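Local coordinates for computationally designed four-helix bundle protein (Synthetic construct, PDB 3U3B) that has no known function but serves as a test of flexible-backbone design, folding into a hyperthermostable four-helix bundle with a completely redesigned hydrophobic core, at residues Asp13-Leu18 against His47-Ile52; Asp24-Val29 against Asn40-Leu45. One frame throughout, in Å; residues are numbered along the deposited sequence. Where two conformers were deposited one is given.

Contact 1. Residues Asp13-Leu18 against His47-Ile52; sequences DELKEL and HTMKEI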
ATOM      1  N   ASP A  13       2.081 -13.806  -2.368  1.00 27.31           N
ATOM      2  CA  ASP A  13       0.686 -13.980  -1.987  1.00 29.78           C
ATOM      3  C   ASP A  13       0.365 -13.157  -0.729  1.00 27.64           C
ATOM      4  O   ASP A  13      -0.736 -12.615  -0.592  1.00 30.38           O
ATOM      5  CB  ASP A  13       0.367 -15.443  -1.740  1.00 37.11           C
ATOM      6  CG  ASP A  13       0.190 -16.237  -3.030  1.00 46.61           C
ATOM      7  OD1 ASP A  13       0.140 -15.630  -4.123  1.00 50.83           O
ATOM      8  OD2 ASP A  13       0.083 -17.479  -2.946  1.00 50.80           O
ATOM      9  N   GLU A  14       1.325 -13.056   0.175  1.00 26.59           N
ATOM     10  CA  GLU A  14       1.163 -12.274   1.391  1.00 28.79           C
ATOM     11  C   GLU A  14       1.046 -10.793   1.050  1.00 23.45           C
ATOM     12  O   GLU A  14       0.222 -10.068   1.636  1.00 21.80           O
ATOM     13  CB  GLU A  14       2.347 -12.541   2.306  1.00 41.62           C
ATOM     14  CG  GLU A  14       2.386 -11.765   3.595  1.00 56.63           C
ATOM     15  CD  GLU A  14       3.686 -12.009   4.333  1.00 70.63           C
ATOM     16  OE1 GLU A  14       4.659 -12.423   3.672  1.00 72.92           O
ATOM     17  OE2 GLU A  14       3.743 -11.800   5.562  1.00 78.47           O
ATOM     18  N   LEU A  15       1.843 -10.352   0.080  1.00 21.82           N
ATOM     19  CA  LEU A  15       1.834  -8.962  -0.343  1.00 23.94           C
ATOM     20  C   LEU A  15       0.519  -8.618  -1.039  1.00 26.14           C
ATOM     21  O   LEU A  15      -0.040  -7.524  -0.838  1.00 25.31           O
ATOM     22  CB  LEU A  15       3.005  -8.655  -1.259  1.00 22.32           C
ATOM     23  CG  LEU A  15       4.362  -8.492  -0.570  1.00 23.78           C
ATOM     24  CD1 LEU A  15       5.513  -8.470  -1.610  1.00 24.62           C
ATOM     25  CD2 LEU A  15       4.395  -7.263   0.332  1.00 24.27           C
ATOM     26  N   LYS A  16       0.023  -9.548  -1.854  1.00 29.14           N
ATOM     27  CA  LYS A  16      -1.280  -9.381  -2.509  1.00 28.31           C
ATOM     28  C   LYS A  16      -2.446  -9.324  -1.520  1.00 24.11           C
ATOM     29  O   LYS A  16      -3.415  -8.578  -1.739  1.00 25.38           O
ATOM     30  CB  LYS A  16      -1.521 -10.510  -3.513  1.00 34.03           C
ATOM     31  CG  LYS A  16      -0.603 -10.470  -4.697  1.00 36.90           C
ATOM     32  CD  LYS A  16      -0.848 -11.676  -5.593  1.00 45.80           C
ATOM     33  CE  LYS A  16       0.096 -11.695  -6.791  1.00 52.69           C
ATOM     34  NZ  LYS A  16      -0.232 -12.794  -7.765  1.00 61.90           N
ATOM     35  N   GLU A  17      -2.377 -10.107  -0.444  0.57 23.56           N
ATOM     36  CA  GLU A  17      -3.403 -10.048   0.604  0.57 27.93           C
ATOM     37  C   GLU A  17      -3.380  -8.689   1.327  0.57 23.84           C
ATOM     38  O   GLU A  17      -4.438  -8.092   1.596  0.57 26.98           O
ATOM     39  CB  GLU A  17      -3.243 -11.204   1.601  0.57 30.53           C
ATOM     40  CG  GLU A  17      -3.992 -12.484   1.205  0.57 49.42           C
ATOM     41  CD  GLU A  17      -3.745 -13.663   2.143  0.57 59.71           C
ATOM     42  OE1 GLU A  17      -2.675 -13.699   2.794  0.57 60.95           O
ATOM     43  OE2 GLU A  17      -4.626 -14.557   2.222  0.57 65.23           O
ATOM     44  N   LEU A  18      -2.185  -8.195   1.636  1.00 24.13           N
ATOM     45  CA  LEU A  18      -2.051  -6.881   2.254  1.00 23.83           C
ATOM     46  C   LEU A  18      -2.587  -5.777   1.337  1.00 22.25           C
ATOM     47  O   LEU A  18      -3.257  -4.867   1.817  1.00 22.48           O
ATOM     48  CB  LEU A  18      -0.586  -6.609   2.632  1.00 23.97           C
ATOM     49  CG  LEU A  18      -0.027  -7.530   3.704  1.00 28.84           C
ATOM     50  CD1 LEU A  18       1.474  -7.385   3.783  1.00 28.02           C
ATOM     51  CD2 LEU A  18      -0.669  -7.225   5.061  1.00 32.07           C
ATOM     52  N   HIS A  47       3.249   0.201   5.589  1.00 20.45           N
ATOM     53  CA  HIS A  47       4.536   0.105   6.274  1.00 20.32           C
ATOM     54  C   HIS A  47       4.993  -1.349   6.381  1.00 21.31           C
ATOM     55  O   HIS A  47       6.195  -1.663   6.281  1.00 21.60           O
ATOM     56  CB  HIS A  47       4.394   0.727   7.672  1.00 23.37           C
ATOM     57  CG  HIS A  47       5.684   0.970   8.378  1.00 24.61           C
ATOM     58  ND1 HIS A  47       6.246   0.057   9.240  1.00 25.03           N
ATOM     59  CD2 HIS A  47       6.512   2.042   8.378  1.00 25.96           C
ATOM     60  CE1 HIS A  47       7.377   0.533   9.718  1.00 26.38           C
ATOM     61  NE2 HIS A  47       7.558   1.740   9.218  1.00 26.99           N
ATOM     62  N   THR A  48       4.032  -2.229   6.627  1.00 20.43           N
ATOM     63  CA  THR A  48       4.263  -3.672   6.701  1.00 23.05           C
ATOM     64  C   THR A  48       4.737  -4.216   5.331  1.00 24.50           C
ATOM     65  O   THR A  48       5.704  -4.983   5.235  1.00 25.63           O
ATOM     66  CB  THR A  48       2.986  -4.392   7.172  1.00 26.07           C
ATOM     67  OG1 THR A  48       2.676  -3.976   8.510  1.00 27.02           O
ATOM     68  CG2 THR A  48       3.144  -5.882   7.154  1.00 26.29           C
ATOM     69  N   MET A  49       4.056  -3.812   4.276  1.00 23.15           N
ATOM     70  CA  MET A  49       4.436  -4.199   2.915  1.00 24.62           C
ATOM     71  C   MET A  49       5.827  -3.712   2.545  1.00 25.16           C
ATOM     72  O   MET A  49       6.590  -4.428   1.896  1.00 27.32           O
ATOM     73  CB  MET A  49       3.435  -3.610   1.930  1.00 24.11           C
ATOM     74  CG  MET A  49       2.052  -4.179   2.063  1.00 25.32           C
ATOM     75  SD  MET A  49       1.051  -3.690   0.614  1.00 34.92           S
ATOM     76  CE  MET A  49       0.650  -1.988   0.933  1.00 42.99           C
ATOM     77  N   LYS A  50       6.143  -2.485   2.946  1.00 22.92           N
ATOM     78  CA  LYS A  50       7.423  -1.861   2.648  1.00 24.75           C
ATOM     79  C   LYS A  50       8.557  -2.648   3.280  1.00 25.92           C
ATOM     80  O   LYS A  50       9.562  -2.894   2.620  1.00 28.45           O
ATOM     81  CB  LYS A  50       7.416  -0.446   3.194  1.00 28.13           C
ATOM     82  CG  LYS A  50       8.726   0.329   3.108  1.00 37.96           C
ATOM     83  CD  LYS A  50       9.124   0.627   1.699  1.00 51.27           C
ATOM     84  CE  LYS A  50      10.216   1.695   1.663  1.00 66.52           C
ATOM     85  NZ  LYS A  50      11.399   1.333   2.490  1.00 76.10           N
ATOM     86  N   GLU A  51       8.379  -3.035   4.542  1.00 26.73           N
ATOM     87  CA  GLU A  51       9.339  -3.902   5.252  1.00 27.76           C
ATOM     88  C   GLU A  51       9.588  -5.191   4.445  1.00 28.22           C
ATOM     89  O   GLU A  51      10.739  -5.590   4.226  1.00 29.12           O
ATOM     90  CB  GLU A  51       8.813  -4.252   6.646  1.00 27.25           C
ATOM     91  CG  GLU A  51       9.722  -5.234   7.397  1.00 30.76           C
ATOM     92  CD  GLU A  51       9.190  -5.668   8.745  1.00 33.55           C
ATOM     93  OE1 GLU A  51       8.034  -5.330   9.097  1.00 35.05           O
ATOM     94  OE2 GLU A  51       9.939  -6.363   9.467  1.00 35.36           O
ATOM     95  N   ILE A  52       8.518  -5.857   4.020  1.00 28.54           N
ATOM     96  CA  ILE A  52       8.656  -7.094   3.241  1.00 29.83           C
ATOM     97  C   ILE A  52       9.411  -6.865   1.927  1.00 28.50           C
ATOM     98  O   ILE A  52      10.336  -7.633   1.593  1.00 28.95           O
ATOM     99  CB  ILE A  52       7.290  -7.735   2.949  1.00 29.53           C
ATOM    100  CG1 ILE A  52       6.656  -8.218   4.247  1.00 28.91           C
ATOM    101  CG2 ILE A  52       7.409  -8.893   1.915  1.00 32.03           C
ATOM    102  CD1 ILE A  52       5.208  -8.474   4.136  1.00 29.17           C
TER
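L15 and L18 of helix 3-30 pack against M49 and I52 of helix 36-56, an apolar contact between two antiparallel neighbours of a four-helix bundle. It illustrates how residues spaced three apart on each helix can form a continuous seam. The local axes approach to 10.2 Å, their N-to-C directions 161° apart, and the backbones come nearest at L15 and M49.

L18 and M49 make the closest side-chain approach, lying side by side and pointing opposite ways, with L18 CB 3.6 Å from M49 CG. The methionine sulfur, anti to CA (chi2 -167°), lies 3.9 Å from the same L18 CB. L18 then meets I52 tip to tip, CD1 to CD1 at 3.9 Å. One turn back, L15 and I52 lie alongside each other, pointing opposite ways, with L15 CD2 3.8 Å from I52 CG2; the same leucine methyl lies 3.9 Å from the backbone O of M49 and also reaches M49 CB, and L15 touches L101 of helix 84-102 as well. An alanine in place of L15 would probably open a gap beside I52 CG2 and M49 CB, and also lose the packing against L101.

At the margins, polar residues lend carbon to the contact. E14, with CG anti to the backbone N (chi1 177°) and an extended chain, sets its carboxylate beside the CD1 methyl of I52, CD to CD1 at 3.9 Å. T48 offers L18 its methyl, CG2 to CD1 at 4.1 Å, while its hydroxyl hydrogen-bonds to the carbonyl of R44. On the inner side M49 also touches L65 of helix 59-76. With neither a hydrogen bond nor a salt bridge between the segments, cohesion here comes from dispersion and burial of hydrocarbon, which suggests that shape, rather than polar pairing, governs how the side chains mesh.

Contact 2. Residues Asp24-Val29 against Asn40-Leu45; sequences DDIKEV and NKIYRL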
ATOM      1  N   ASP A  24      -9.602  -2.656   0.462  1.00 27.58           N
ATOM      2  CA  ASP A  24     -10.842  -2.807   1.230  1.00 32.08           C
ATOM      3  C   ASP A  24     -11.011  -1.628   2.197  1.00 31.16           C
ATOM      4  O   ASP A  24     -12.107  -1.095   2.337  1.00 33.46           O
ATOM      5  CB  ASP A  24     -10.849  -4.151   1.969  1.00 39.66           C
ATOM      6  CG  ASP A  24     -11.110  -5.357   1.033  1.00 48.11           C
ATOM      7  OD1 ASP A  24     -11.779  -5.229  -0.019  1.00 48.32           O
ATOM      8  OD2 ASP A  24     -10.612  -6.454   1.339  1.00 56.55           O
ATOM      9  N   ASP A  25      -9.922  -1.177   2.823  1.00 29.20           N
ATOM     10  CA  ASP A  25     -10.001   0.005   3.705  1.00 30.13           C
ATOM     11  C   ASP A  25     -10.187   1.318   2.935  1.00 27.86           C
ATOM     12  O   ASP A  25     -10.888   2.222   3.405  1.00 28.99           O
ATOM     13  CB  ASP A  25      -8.779   0.095   4.626  1.00 32.87           C
ATOM     14  CG  ASP A  25      -8.842  -0.903   5.773  1.00 41.87           C
ATOM     15  OD1 ASP A  25      -9.925  -1.499   6.016  1.00 44.42           O
ATOM     16  OD2 ASP A  25      -7.804  -1.076   6.452  1.00 48.25           O
ATOM     17  N   ILE A  26      -9.611   1.412   1.743  1.00 24.91           N
ATOM     18  CA  ILE A  26      -9.788   2.594   0.914  1.00 27.84           C
ATOM     19  C   ILE A  26     -11.255   2.742   0.489  1.00 29.32           C
ATOM     20  O   ILE A  26     -11.782   3.856   0.407  1.00 29.89           O
ATOM     21  CB  ILE A  26      -8.910   2.547  -0.318  1.00 30.95           C
ATOM     22  CG1 ILE A  26      -7.471   2.913   0.038  1.00 32.99           C
ATOM     23  CG2 ILE A  26      -9.431   3.499  -1.358  1.00 33.24           C
ATOM     24  CD1 ILE A  26      -6.556   2.866  -1.158  1.00 39.07           C
ATOM     25  N   LYS A  27     -11.922   1.624   0.238  1.00 32.54           N
ATOM     26  CA  LYS A  27     -13.327   1.686  -0.130  1.00 34.84           C
ATOM     27  C   LYS A  27     -14.123   2.313   0.993  1.00 34.31           C
ATOM     28  O   LYS A  27     -15.039   3.132   0.758  1.00 34.72           O
ATOM     29  CB  LYS A  27     -13.861   0.294  -0.432  1.00 42.35           C
ATOM     30  CG  LYS A  27     -13.328  -0.258  -1.718  1.00 46.96           C
ATOM     31  CD  LYS A  27     -13.947  -1.612  -2.074  1.00 58.74           C
ATOM     32  CE  LYS A  27     -13.386  -2.154  -3.409  1.00 62.57           C
ATOM     33  NZ  LYS A  27     -11.976  -2.696  -3.332  1.00 59.99           N
ATOM     34  N   GLU A  28     -13.787   1.932   2.222  1.00 31.40           N
ATOM     35  CA  GLU A  28     -14.513   2.459   3.395  1.00 35.71           C
ATOM     36  C   GLU A  28     -14.194   3.931   3.636  1.00 34.11           C
ATOM     37  O   GLU A  28     -15.093   4.707   3.980  1.00 35.37           O
ATOM     38  CB  GLU A  28     -14.188   1.681   4.685  1.00 41.97           C
ATOM     39  CG  GLU A  28     -14.724   0.235   4.773  1.00 49.78           C
ATOM     40  CD  GLU A  28     -16.077   0.035   4.072  1.00 50.44           C
ATOM     41  OE1 GLU A  28     -17.011   0.832   4.328  1.00 51.58           O
ATOM     42  OE2 GLU A  28     -16.202  -0.921   3.261  1.00 50.37           O
ATOM     43  N   VAL A  29     -12.919   4.315   3.517  1.00 33.29           N
ATOM     44  CA  VAL A  29     -12.543   5.709   3.802  1.00 34.62           C
ATOM     45  C   VAL A  29     -13.071   6.660   2.714  1.00 33.53           C
ATOM     46  O   VAL A  29     -13.246   7.868   2.941  1.00 34.19           O
ATOM     47  CB  VAL A  29     -11.011   5.867   4.037  1.00 33.52           C
ATOM     48  CG1 VAL A  29     -10.256   5.980   2.721  1.00 31.54           C
ATOM     49  CG2 VAL A  29     -10.745   7.064   4.965  1.00 34.45           C
ATOM     50  N   ASN A  40      -5.028   5.548   9.423  1.00 20.31           N
ATOM     51  CA  ASN A  40      -4.032   4.913  10.283  1.00 21.76           C
ATOM     52  C   ASN A  40      -3.804   3.451   9.966  1.00 20.69           C
ATOM     53  O   ASN A  40      -2.641   2.994   9.891  1.00 20.32           O
ATOM     54  CB  ASN A  40      -4.387   5.109  11.762  1.00 25.23           C
ATOM     55  CG  ASN A  40      -3.865   6.413  12.305  1.00 27.92           C
ATOM     56  OD1 ASN A  40      -2.654   6.581  12.454  1.00 29.88           O
ATOM     57  ND2 ASN A  40      -4.778   7.350  12.639  1.00 30.00           N
ATOM     58  N   LYS A  41      -4.877   2.681   9.790  1.00 21.13           N
ATOM     59  CA  LYS A  41      -4.743   1.254   9.451  1.00 21.83           C
ATOM     60  C   LYS A  41      -4.022   1.085   8.117  1.00 18.84           C
ATOM     61  O   LYS A  41      -3.170   0.193   7.951  1.00 20.09           O
ATOM     62  CB  LYS A  41      -6.122   0.582   9.342  1.00 26.55           C
ATOM     63  CG  LYS A  41      -6.704   0.208  10.718  1.00 38.01           C
ATOM     64  CD  LYS A  41      -8.223  -0.066  10.692  1.00 48.71           C
ATOM     65  CE  LYS A  41      -8.838  -0.046  12.104  1.00 60.03           C
ATOM     66  NZ  LYS A  41      -8.072  -0.871  13.093  1.00 66.93           N
ATOM     67  N   ILE A  42      -4.398   1.920   7.163  1.00 19.91           N
ATOM     68  CA  ILE A  42      -3.775   1.927   5.860  1.00 19.59           C
ATOM     69  C   ILE A  42      -2.286   2.231   5.935  1.00 20.41           C
ATOM     70  O   ILE A  42      -1.479   1.538   5.301  1.00 19.62           O
ATOM     71  CB  ILE A  42      -4.494   2.931   4.914  1.00 21.57           C
ATOM     72  CG1 ILE A  42      -5.855   2.377   4.489  1.00 21.59           C
ATOM     73  CG2 ILE A  42      -3.654   3.254   3.672  1.00 21.66           C
ATOM     74  CD1 ILE A  42      -6.754   3.456   3.893  1.00 22.18           C
ATOM     75  N   TYR A  43      -1.910   3.235   6.716  1.00 20.48           N
ATOM     76  CA  TYR A  43      -0.506   3.573   6.848  1.00 21.55           C
ATOM     77  C   TYR A  43       0.244   2.366   7.369  1.00 23.09           C
ATOM     78  O   TYR A  43       1.304   2.025   6.833  1.00 24.96           O
ATOM     79  CB  TYR A  43      -0.282   4.737   7.804  1.00 22.93           C
ATOM     80  CG  TYR A  43       1.159   5.160   7.834  1.00 24.25           C
ATOM     81  CD1 TYR A  43       1.630   6.139   6.978  1.00 25.56           C
ATOM     82  CD2 TYR A  43       2.077   4.511   8.665  1.00 28.60           C
ATOM     83  CE1 TYR A  43       2.946   6.502   6.972  1.00 30.45           C
ATOM     84  CE2 TYR A  43       3.417   4.879   8.667  1.00 33.46           C
ATOM     85  CZ  TYR A  43       3.834   5.867   7.809  1.00 38.12           C
ATOM     86  OH  TYR A  43       5.141   6.239   7.798  1.00 43.71           O
ATOM     87  N   ARG A  44      -0.288   1.723   8.416  1.00 22.32           N
ATOM     88  CA  ARG A  44       0.418   0.579   9.032  1.00 20.63           C
ATOM     89  C   ARG A  44       0.497  -0.668   8.113  1.00 20.39           C
ATOM     90  O   ARG A  44       1.488  -1.410   8.163  1.00 21.40           O
ATOM     91  CB  ARG A  44      -0.119   0.241  10.433  1.00 19.88           C
ATOM     92  CG  ARG A  44       0.271   1.289  11.505  1.00 20.21           C
ATOM     93  CD  ARG A  44      -0.207   0.950  12.923  1.00 23.08           C
ATOM     94  NE  ARG A  44      -1.676   0.912  12.996  1.00 23.98           N
ATOM     95  CZ  ARG A  44      -2.461   1.865  13.480  1.00 26.09           C
ATOM     96  NH1 ARG A  44      -1.969   2.974  14.010  1.00 28.93           N
ATOM     97  NH2 ARG A  44      -3.765   1.683  13.466  1.00 26.27           N
ATOM     98  N   LEU A  45      -0.515  -0.884   7.275  1.00 18.96           N
ATOM     99  CA  LEU A  45      -0.499  -1.936   6.284  1.00 20.78           C
ATOM    100  C   LEU A  45       0.585  -1.683   5.249  1.00 22.17           C
ATOM    101  O   LEU A  45       1.372  -2.600   4.923  1.00 25.70           O
ATOM    102  CB  LEU A  45      -1.862  -2.078   5.596  1.00 21.40           C
ATOM    103  CG  LEU A  45      -2.939  -2.762   6.437  1.00 26.64           C
ATOM    104  CD1 LEU A  45      -4.329  -2.491   5.845  1.00 29.95           C
ATOM    105  CD2 LEU A  45      -2.690  -4.264   6.577  1.00 29.96           C
TER
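D25 and I42 mark the nearest backbone approach, their CA atoms 6.9 Å apart, where helices 3-30 and 36-56 run antiparallel with local axes 10.1 Å apart and directions differing by 158°. The isoleucine supplies most of the buried surface on its side. Its CG1 lies 3.7 Å from D25 CB, so the aspartate takes part in the packing through its methylene. At the end of its chain, I42 CD1 meets I26 CG1 at 4.0 Å, the two side chains crossing at about a right angle, and V29 stands more loosely beside the same methyl.

The D25 carboxylate lies beside hydrocarbon: with CG anti to the carbonyl carbon (chi1 -76°), OD2 comes 3.7 Å from K41 CB and 3.8 Å from L45 CD1. K41 starts out facing helix 3-30, then its chain turns from it, so that NZ is 6.6 Å from D25 OD2. That is too far for a salt bridge, though a weak long-range attraction is possible. Inward, I26 also packs on V90 and L94 of helix 84-102, carrying the apolar layer to another helix. Charged groups bordering aliphatic packing are characteristic of the amphipathic helices of a four-helix bundle, here one whose sequence matches the Hpt domain family.

Both contacts join helix 3-30 to helix 36-56, with their centres 13 Å apart along this antiparallel pair. The chain passes through 13-18 and 24-29, turns between the helices, and returns through 40-45 before reaching 47-52. Contact 2 is thus the pair closer to the turn in sequence, and contact 1 closes the longer loop around it. They meet directly where L18 CD2 of contact 1 packs 3.9 Å from L45 CD2 of contact 2. Successive layers of one interhelical seam are therefore continuous, and each extends to helix 84-102, through L15 in contact 1 and I26 in contact 2, joining the hairpin to that helix within the bundle core.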